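Local atomic coordinates of calcium uptake protein 2, mitochondrial (Homo sapiens, PDB entry 6LB7), a protein that probably senses calcium through EF-hands and takes part in regulating calcium uptake into mitochondria. Residues S18-H22 with S47-K53; G80-E86 with N155-Q159. All coordinates share one frame; numbering follows the deposited sequence.

Contact 1: S18-H22 with S47-K53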
ATOM      1  N   SER B  18      -2.213  27.356 -16.169  1.00 21.22           N
ATOM      2  CA  SER B  18      -1.676  27.333 -17.528  1.00 28.11           C
ATOM      3  C   SER B  18      -1.630  28.736 -18.131  1.00 29.43           C
ATOM      4  O   SER B  18      -2.613  29.477 -18.092  1.00 29.87           O
ATOM      5  CB  SER B  18      -2.521  26.414 -18.409  1.00 30.97           C
ATOM      6  OG  SER B  18      -2.475  25.083 -17.927  1.00 34.91           O
ATOM      7  N   SER B  19      -0.485  29.097 -18.698  1.00 28.86           N
ATOM      8  CA  SER B  19      -0.334  30.372 -19.376  1.00 32.15           C
ATOM      9  C   SER B  19      -0.341  30.241 -20.894  1.00 32.43           C
ATOM     10  O   SER B  19      -0.165  31.247 -21.592  1.00 32.72           O
ATOM     11  CB  SER B  19       0.954  31.069 -18.914  1.00 28.26           C
ATOM     12  OG  SER B  19       2.115  30.370 -19.332  1.00 31.48           O
ATOM     13  N   LEU B  20      -0.564  29.040 -21.424  1.00 29.56           N
ATOM     14  CA  LEU B  20      -0.463  28.775 -22.851  1.00 30.85           C
ATOM     15  C   LEU B  20      -1.691  28.012 -23.337  1.00 31.05           C
ATOM     16  O   LEU B  20      -2.316  27.255 -22.584  1.00 29.85           O
ATOM     17  CB  LEU B  20       0.810  27.973 -23.176  1.00 34.87           C
ATOM     18  CG  LEU B  20       2.147  28.660 -22.874  1.00 31.68           C
ATOM     19  CD1 LEU B  20       3.296  27.778 -23.339  1.00 33.29           C
ATOM     20  CD2 LEU B  20       2.217  30.016 -23.547  1.00 35.20           C
ATOM     21  N   GLU B  21      -2.031  28.219 -24.609  1.00 26.08           N
ATOM     22  CA  GLU B  21      -3.155  27.549 -25.253  1.00 33.70           C
ATOM     23  C   GLU B  21      -2.778  27.215 -26.691  1.00 28.15           C
ATOM     24  O   GLU B  21      -2.077  27.981 -27.348  1.00 31.80           O
ATOM     25  CB  GLU B  21      -4.424  28.419 -25.212  1.00 40.62           C
ATOM     26  CG  GLU B  21      -5.701  27.752 -25.745  1.00 49.22           C
ATOM     27  CD  GLU B  21      -5.893  27.936 -27.249  1.00 61.28           C
ATOM     28  OE1 GLU B  21      -5.335  28.903 -27.807  1.00 62.86           O
ATOM     29  OE2 GLU B  21      -6.597  27.110 -27.873  1.00 64.54           O
ATOM     30  N   HIS B  22      -3.237  26.063 -27.168  1.00 29.60           N
ATOM     31  CA  HIS B  22      -3.045  25.690 -28.565  1.00 32.56           C
ATOM     32  C   HIS B  22      -4.145  24.715 -28.948  1.00 35.39           C
ATOM     33  O   HIS B  22      -4.280  23.661 -28.317  1.00 34.04           O
ATOM     34  CB  HIS B  22      -1.666  25.074 -28.776  1.00 35.51           C
ATOM     35  CG  HIS B  22      -1.423  24.586 -30.168  1.00 35.84           C
ATOM     36  ND1 HIS B  22      -1.183  25.436 -31.226  1.00 43.01           N
ATOM     37  CD2 HIS B  22      -1.370  23.331 -30.673  1.00 36.10           C
ATOM     38  CE1 HIS B  22      -0.994  24.724 -32.323  1.00 44.55           C
ATOM     39  NE2 HIS B  22      -1.098  23.443 -32.014  1.00 38.71           N
ATOM     40  N   SER B  47      -2.130  35.658 -17.872  1.00 88.16           N
ATOM     41  CA  SER B  47      -2.512  35.945 -19.281  1.00 81.11           C
ATOM     42  C   SER B  47      -2.267  34.670 -20.101  1.00 67.58           C
ATOM     43  O   SER B  47      -1.210  34.058 -19.907  1.00 66.27           O
ATOM     44  CB  SER B  47      -1.699  37.097 -19.819  1.00 82.44           C
ATOM     45  OG  SER B  47      -1.969  38.326 -19.148  1.00 82.91           O
ATOM     46  N   VAL B  48      -3.214  34.288 -20.958  1.00 71.10           N
ATOM     47  CA  VAL B  48      -3.052  33.041 -21.763  1.00 54.41           C
ATOM     48  C   VAL B  48      -2.661  33.390 -23.206  1.00 48.18           C
ATOM     49  O   VAL B  48      -3.491  33.927 -23.928  1.00 50.10           O
ATOM     50  CB  VAL B  48      -4.316  32.171 -21.691  1.00 46.50           C
ATOM     51  CG1 VAL B  48      -4.219  30.983 -22.619  1.00 40.32           C
ATOM     52  CG2 VAL B  48      -4.628  31.723 -20.276  1.00 42.62           C
ATOM     53  N   LYS B  49      -1.418  33.122 -23.582  1.00 42.27           N
ATOM     54  CA  LYS B  49      -0.964  33.391 -24.935  1.00 45.51           C
ATOM     55  C   LYS B  49      -1.316  32.213 -25.834  1.00 51.46           C
ATOM     56  O   LYS B  49      -1.002  31.063 -25.508  1.00 50.30           O
ATOM     57  CB  LYS B  49       0.541  33.656 -24.957  1.00 52.02           C
ATOM     58  CG  LYS B  49       0.971  34.879 -24.139  1.00 59.22           C
ATOM     59  CD  LYS B  49       0.111  36.107 -24.436  1.00 61.80           C
ATOM     60  CE  LYS B  49       0.306  36.615 -25.868  1.00 64.86           C
ATOM     61  NZ  LYS B  49      -0.883  37.378 -26.349  1.00 62.32           N
ATOM     62  N   LYS B  50      -1.993  32.500 -26.945  1.00 46.17           N
ATOM     63  CA  LYS B  50      -2.243  31.483 -27.957  1.00 47.86           C
ATOM     64  C   LYS B  50      -0.947  31.143 -28.670  1.00 49.86           C
ATOM     65  O   LYS B  50      -0.134  32.023 -28.961  1.00 59.05           O
ATOM     66  CB  LYS B  50      -3.273  31.965 -28.976  1.00 53.67           C
ATOM     67  CG  LYS B  50      -4.709  31.964 -28.495  1.00 58.40           C
ATOM     68  CD  LYS B  50      -5.638  32.433 -29.611  1.00 62.75           C
ATOM     69  CE  LYS B  50      -7.097  32.183 -29.270  1.00 61.96           C
ATOM     70  NZ  LYS B  50      -7.402  30.726 -29.162  1.00 59.38           N
ATOM     71  N   LEU B  51      -0.753  29.860 -28.953  1.00 45.08           N
ATOM     72  CA  LEU B  51       0.440  29.388 -29.635  1.00 41.95           C
ATOM     73  C   LEU B  51       0.069  28.890 -31.022  1.00 38.98           C
ATOM     74  O   LEU B  51      -0.910  28.148 -31.181  1.00 34.19           O
ATOM     75  CB  LEU B  51       1.123  28.270 -28.846  1.00 45.38           C
ATOM     76  CG  LEU B  51       1.814  28.681 -27.547  1.00 52.69           C
ATOM     77  CD1 LEU B  51       2.810  27.605 -27.105  1.00 50.06           C
ATOM     78  CD2 LEU B  51       2.492  30.039 -27.709  1.00 57.70           C
ATOM     79  N   THR B  52       0.843  29.304 -32.016  1.00 37.56           N
ATOM     80  CA  THR B  52       0.829  28.625 -33.299  1.00 45.31           C
ATOM     81  C   THR B  52       1.731  27.406 -33.232  1.00 41.44           C
ATOM     82  O   THR B  52       2.505  27.221 -32.288  1.00 34.27           O
ATOM     83  CB  THR B  52       1.311  29.532 -34.441  1.00 41.86           C
ATOM     84  OG1 THR B  52       2.660  29.950 -34.182  1.00 36.95           O
ATOM     85  CG2 THR B  52       0.404  30.734 -34.617  1.00 38.02           C
ATOM     86  N   LYS B  53       1.655  26.584 -34.279  1.00 40.22           N
ATOM     87  CA  LYS B  53       2.671  25.547 -34.311  1.00 45.27           C
ATOM     88  C   LYS B  53       4.065  26.142 -34.443  1.00 43.30           C
ATOM     89  O   LYS B  53       5.029  25.491 -34.045  1.00 47.67           O
ATOM     90  CB  LYS B  53       2.423  24.563 -35.453  1.00 49.86           C
ATOM     91  CG  LYS B  53       1.127  23.880 -35.399  1.00 53.48           C
ATOM     92  CD  LYS B  53       1.153  22.633 -34.657  1.00 55.93           C
ATOM     93  CE  LYS B  53       0.057  21.858 -34.988  1.00 59.79           C
ATOM     94  NZ  LYS B  53      -0.752  21.536 -33.919  1.00 63.90           N
TER
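His22 and Lys53 meet at about a right angle, the lysine amine arriving in the plane of the imidazole so that NZ donates to NE2 over 2.7 Å. On the same ring ND1 donates to Leu51 O at 2.7 Å, and this N-H points almost straight at its acceptor (173°), although it reaches that oxygen from above the carbonyl plane. With both ring nitrogens bonded, the rotation of the imidazole is fixed and its neutral form, protonated on ND1, is probably preferred. The ring gets there because CG lies anti to the backbone N (chi1 176°), carrying it along the strand direction toward the start of helix 53-60.

Glu21 and Lys50, paired across the parallel strands, run side by side on one face of the sheet. The glutamate chain bends at chi2 (-88°), and Lys50 NZ reaches OE1 at 3.1 Å from above the carboxylate plane in a salt bridge; OE2 is taken up by Gly24 N. Nearer the backbone of the glutamate, Val48 CG1 packs on Glu21 CB at 3.7 Å. Leu20 and Leu51 cross obliquely, CD1 against CD1 at 3.8 Å. The backbones are joined in parallel register by Lys49 N to Ser19 O (3.0 Å), Glu21 N to Lys49 O (3.2 Å) and Leu51 N to Glu21 O (2.8 Å).

Strand 20-22 is thus the middle of a small mixed sheet, with 49-50 parallel on one edge and 25-27 antiparallel on the other; Tyr26 touches Glu21 and Val48, while Ile56 of helix 53-60 packs against His22 and Leu51.

Contact 2: G80-E86 with N155-Q159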
ATOM      1  N   GLY B  80       9.163  26.549 -22.203  1.00 19.48           N
ATOM      2  CA  GLY B  80       8.830  25.141 -22.289  1.00 21.49           C
ATOM      3  C   GLY B  80       7.339  24.932 -22.300  1.00 20.13           C
ATOM      4  O   GLY B  80       6.542  25.871 -22.220  1.00 24.26           O
ATOM      5  N   LEU B  81       6.971  23.664 -22.358  1.00 17.78           N
ATOM      6  CA  LEU B  81       5.562  23.359 -22.465  1.00 26.53           C
ATOM      7  C   LEU B  81       5.343  21.998 -21.831  1.00 21.70           C
ATOM      8  O   LEU B  81       6.089  21.053 -22.111  1.00 16.26           O
ATOM      9  CB  LEU B  81       5.150  23.414 -23.946  1.00 40.15           C
ATOM     10  CG  LEU B  81       3.717  23.427 -24.363  1.00 51.42           C
ATOM     11  CD1 LEU B  81       3.607  23.474 -25.782  1.00 50.93           C
ATOM     12  CD2 LEU B  81       3.151  22.194 -23.938  1.00 62.16           C
ATOM     13  N   ILE B  82       4.284  21.947 -21.023  1.00 16.62           N
ATOM     14  CA  ILE B  82       3.941  20.783 -20.219  1.00 14.73           C
ATOM     15  C   ILE B  82       2.445  20.557 -20.361  1.00 22.25           C
ATOM     16  O   ILE B  82       1.647  21.462 -20.081  1.00 19.47           O
ATOM     17  CB  ILE B  82       4.318  20.968 -18.739  1.00 17.34           C
ATOM     18  CG1 ILE B  82       5.826  21.204 -18.567  1.00 13.33           C
ATOM     19  CG2 ILE B  82       3.829  19.774 -17.916  1.00 13.86           C
ATOM     20  CD1 ILE B  82       6.223  21.617 -17.129  1.00 12.50           C
ATOM     21  N   SER B  83       2.064  19.366 -20.808  1.00 15.17           N
ATOM     22  CA  SER B  83       0.658  19.067 -21.049  1.00 18.79           C
ATOM     23  C   SER B  83      -0.013  18.639 -19.752  1.00 19.59           C
ATOM     24  O   SER B  83       0.648  18.353 -18.749  1.00 19.70           O
ATOM     25  CB  SER B  83       0.516  17.956 -22.089  1.00 19.90           C
ATOM     26  OG  SER B  83       0.934  16.719 -21.525  1.00 12.72           O
ATOM     27  N   TYR B  84      -1.350  18.571 -19.791  1.00 20.10           N
ATOM     28  CA  TYR B  84      -2.116  18.134 -18.621  1.00 21.66           C
ATOM     29  C   TYR B  84      -1.694  16.737 -18.172  1.00 17.52           C
ATOM     30  O   TYR B  84      -1.523  16.478 -16.974  1.00 14.40           O
ATOM     31  CB  TYR B  84      -3.621  18.164 -18.926  1.00 15.93           C
ATOM     32  CG  TYR B  84      -4.453  17.681 -17.768  1.00 15.00           C
ATOM     33  CD1 TYR B  84      -4.402  18.337 -16.548  1.00 17.58           C
ATOM     34  CD2 TYR B  84      -5.271  16.562 -17.878  1.00 24.59           C
ATOM     35  CE1 TYR B  84      -5.143  17.913 -15.467  1.00 21.57           C
ATOM     36  CE2 TYR B  84      -6.028  16.124 -16.786  1.00 25.71           C
ATOM     37  CZ  TYR B  84      -5.956  16.813 -15.585  1.00 27.76           C
ATOM     38  OH  TYR B  84      -6.681  16.420 -14.475  1.00 29.41           O
ATOM     39  N   THR B  85      -1.540  15.822 -19.129  1.00 15.19           N
ATOM     40  CA  THR B  85      -1.045  14.473 -18.855  1.00 18.46           C
ATOM     41  C   THR B  85       0.283  14.512 -18.110  1.00 13.42           C
ATOM     42  O   THR B  85       0.483  13.821 -17.099  1.00 18.98           O
ATOM     43  CB  THR B  85      -0.873  13.719 -20.182  1.00 18.63           C
ATOM     44  OG1 THR B  85      -2.157  13.500 -20.791  1.00 20.63           O
ATOM     45  CG2 THR B  85      -0.167  12.393 -19.967  1.00 18.97           C
ATOM     46  N   GLU B  86       1.208  15.325 -18.607  1.00 15.12           N
ATOM     47  CA  GLU B  86       2.537  15.387 -18.015  1.00 15.84           C
ATOM     48  C   GLU B  86       2.505  16.048 -16.635  1.00 12.71           C
ATOM     49  O   GLU B  86       3.231  15.629 -15.727  1.00 14.81           O
ATOM     50  CB  GLU B  86       3.461  16.125 -18.980  1.00 13.85           C
ATOM     51  CG  GLU B  86       3.569  15.398 -20.317  1.00 21.17           C
ATOM     52  CD  GLU B  86       4.364  16.181 -21.348  1.00 28.40           C
ATOM     53  OE1 GLU B  86       4.440  17.426 -21.223  1.00 19.80           O
ATOM     54  OE2 GLU B  86       4.906  15.549 -22.286  1.00 28.20           O
ATOM     55  N   ASN B 155       4.159  18.187 -29.245  1.00 53.85           N
ATOM     56  CA  ASN B 155       5.508  17.966 -28.739  1.00 43.59           C
ATOM     57  C   ASN B 155       5.730  18.839 -27.502  1.00 31.06           C
ATOM     58  O   ASN B 155       5.207  19.953 -27.425  1.00 26.17           O
ATOM     59  CB  ASN B 155       6.526  18.292 -29.831  1.00 46.75           C
ATOM     60  CG  ASN B 155       7.837  17.608 -29.628  1.00 61.80           C
ATOM     61  OD1 ASN B 155       7.917  16.564 -29.087  1.00 56.47           O
ATOM     62  ND2 ASN B 155       8.877  18.190 -30.080  1.00 74.34           N
ATOM     63  N   THR B 156       6.475  18.322 -26.519  1.00 31.30           N
ATOM     64  CA  THR B 156       6.564  18.962 -25.206  1.00 29.16           C
ATOM     65  C   THR B 156       7.988  18.895 -24.664  1.00 25.82           C
ATOM     66  O   THR B 156       8.818  18.124 -25.136  1.00 28.37           O
ATOM     67  CB  THR B 156       5.636  18.309 -24.165  1.00 23.26           C
ATOM     68  OG1 THR B 156       6.099  16.974 -23.904  1.00 19.11           O
ATOM     69  CG2 THR B 156       4.187  18.285 -24.651  1.00 26.40           C
ATOM     70  N   THR B 157       8.241  19.702 -23.627  1.00 24.35           N
ATOM     71  CA  THR B 157       9.544  19.722 -22.959  1.00 21.95           C
ATOM     72  C   THR B 157       9.976  18.331 -22.502  1.00 23.70           C
ATOM     73  O   THR B 157      11.108  17.910 -22.766  1.00 25.07           O
ATOM     74  CB  THR B 157       9.508  20.675 -21.764  1.00 22.00           C
ATOM     75  OG1 THR B 157       9.145  21.985 -22.205  1.00 28.54           O
ATOM     76  CG2 THR B 157      10.870  20.732 -21.081  1.00 13.82           C
ATOM     77  N   LEU B 158       9.094  17.603 -21.798  1.00 20.61           N
ATOM     78  CA  LEU B 158       9.476  16.269 -21.322  1.00 22.69           C
ATOM     79  C   LEU B 158       9.733  15.307 -22.484  1.00 24.15           C
ATOM     80  O   LEU B 158      10.682  14.513 -22.453  1.00 18.63           O
ATOM     81  CB  LEU B 158       8.401  15.698 -20.391  1.00 22.90           C
ATOM     82  CG  LEU B 158       8.269  16.273 -18.977  1.00 23.91           C
ATOM     83  CD1 LEU B 158       7.397  15.372 -18.125  1.00 22.75           C
ATOM     84  CD2 LEU B 158       9.652  16.494 -18.308  1.00 26.22           C
ATOM     85  N   GLN B 159       8.893  15.337 -23.510  1.00 14.38           N
ATOM     86  CA  GLN B 159       9.126  14.421 -24.624  1.00 26.77           C
ATOM     87  C   GLN B 159      10.450  14.735 -25.321  1.00 28.72           C
ATOM     88  O   GLN B 159      11.169  13.822 -25.737  1.00 26.12           O
ATOM     89  CB  GLN B 159       7.953  14.471 -25.599  1.00 19.36           C
ATOM     90  CG  GLN B 159       6.667  13.953 -25.007  1.00 25.86           C
ATOM     91  CD  GLN B 159       5.561  13.894 -26.022  1.00 35.30           C
ATOM     92  OE1 GLN B 159       5.276  12.837 -26.576  1.00 48.34           O
ATOM     93  NE2 GLN B 159       4.933  15.035 -26.285  1.00 33.35           N
TER
HETATM   94  O   HOH W   1       6.591  18.654 -20.968  1.00 19.63           O
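A very short hydrogen bond, 2.5 Å from Thr156 OG1 to Glu86 OE2, joins the beginnings of two helices. The hydroxyl and the carboxylate come from opposite directions: Glu86 stretches out beyond CG (chi2 174°), and Thr156 holds OG1 between its backbone N and carbonyl carbon (chi1 67°). That rotation also lets OG1 accept from Gln159 N at 3.3 Å, so one oxygen caps its own helix while donating to the glutamate. Gln159 NE2 also donates to this OG1, which lies near the plane of the glutamine amide, and has a second partner in Ile154 O.

The other carboxylate oxygen, Glu86 OE1, accepts from Ser83 N at 3.1 Å, a nearly straight bond (170°) that arrives from above the carboxylate plane. Ser83 OG in turn accepts from Glu86 N, which completes a capping box at the start of helix 84-94. Thr156 is the N-cap of helix 157-163, so the glutamate of one cap is bonded to the capping hydroxyl of the other. With the hydroxyl of Thr156 replaced by the methyl of an alanine, Glu86 OE2 would probably lose its donor and the first turn of helix 157-163 its side-chain cap.

Next to these caps the backbone of Leu81 binds Thr157 twice: its N donates to the side-chain OG1 at 2.8 Å, and its O receives the backbone N at 3.0 Å in the carbonyl plane. A water donates to both Leu81 O and Glu86 OE1 and accepts from Leu158 N, satisfying a further N-H of the helix start. Apolar atoms border these bonds: Leu81 CD2 lies 4.1 Å from Thr156 CG2, and Phe72 and Leu76 of helix 72-76 touch Thr157.

Both segments of contact 1 come earlier in the chain than those of contact 2, and the two centres are about 13 Å apart. They touch where Leu20 CD1 packs 3.9 Å from Gly80 O. Strand 25-27 and helix 53-60 serve both: Tyr27 bonds through its backbone to Leu20 and touches Leu81 and Ser83, while Ile56 meets contact 1 and Leu60 meets Asn155 and Thr157. The exposed small sheet of contact 1 is thereby joined to the buried helix starts of contact 2. Helix 118-129, which carries the calcium ligand Glu120 near its start, touches Thr85 and Gln159 and so connects contact 2 with the EF-hand.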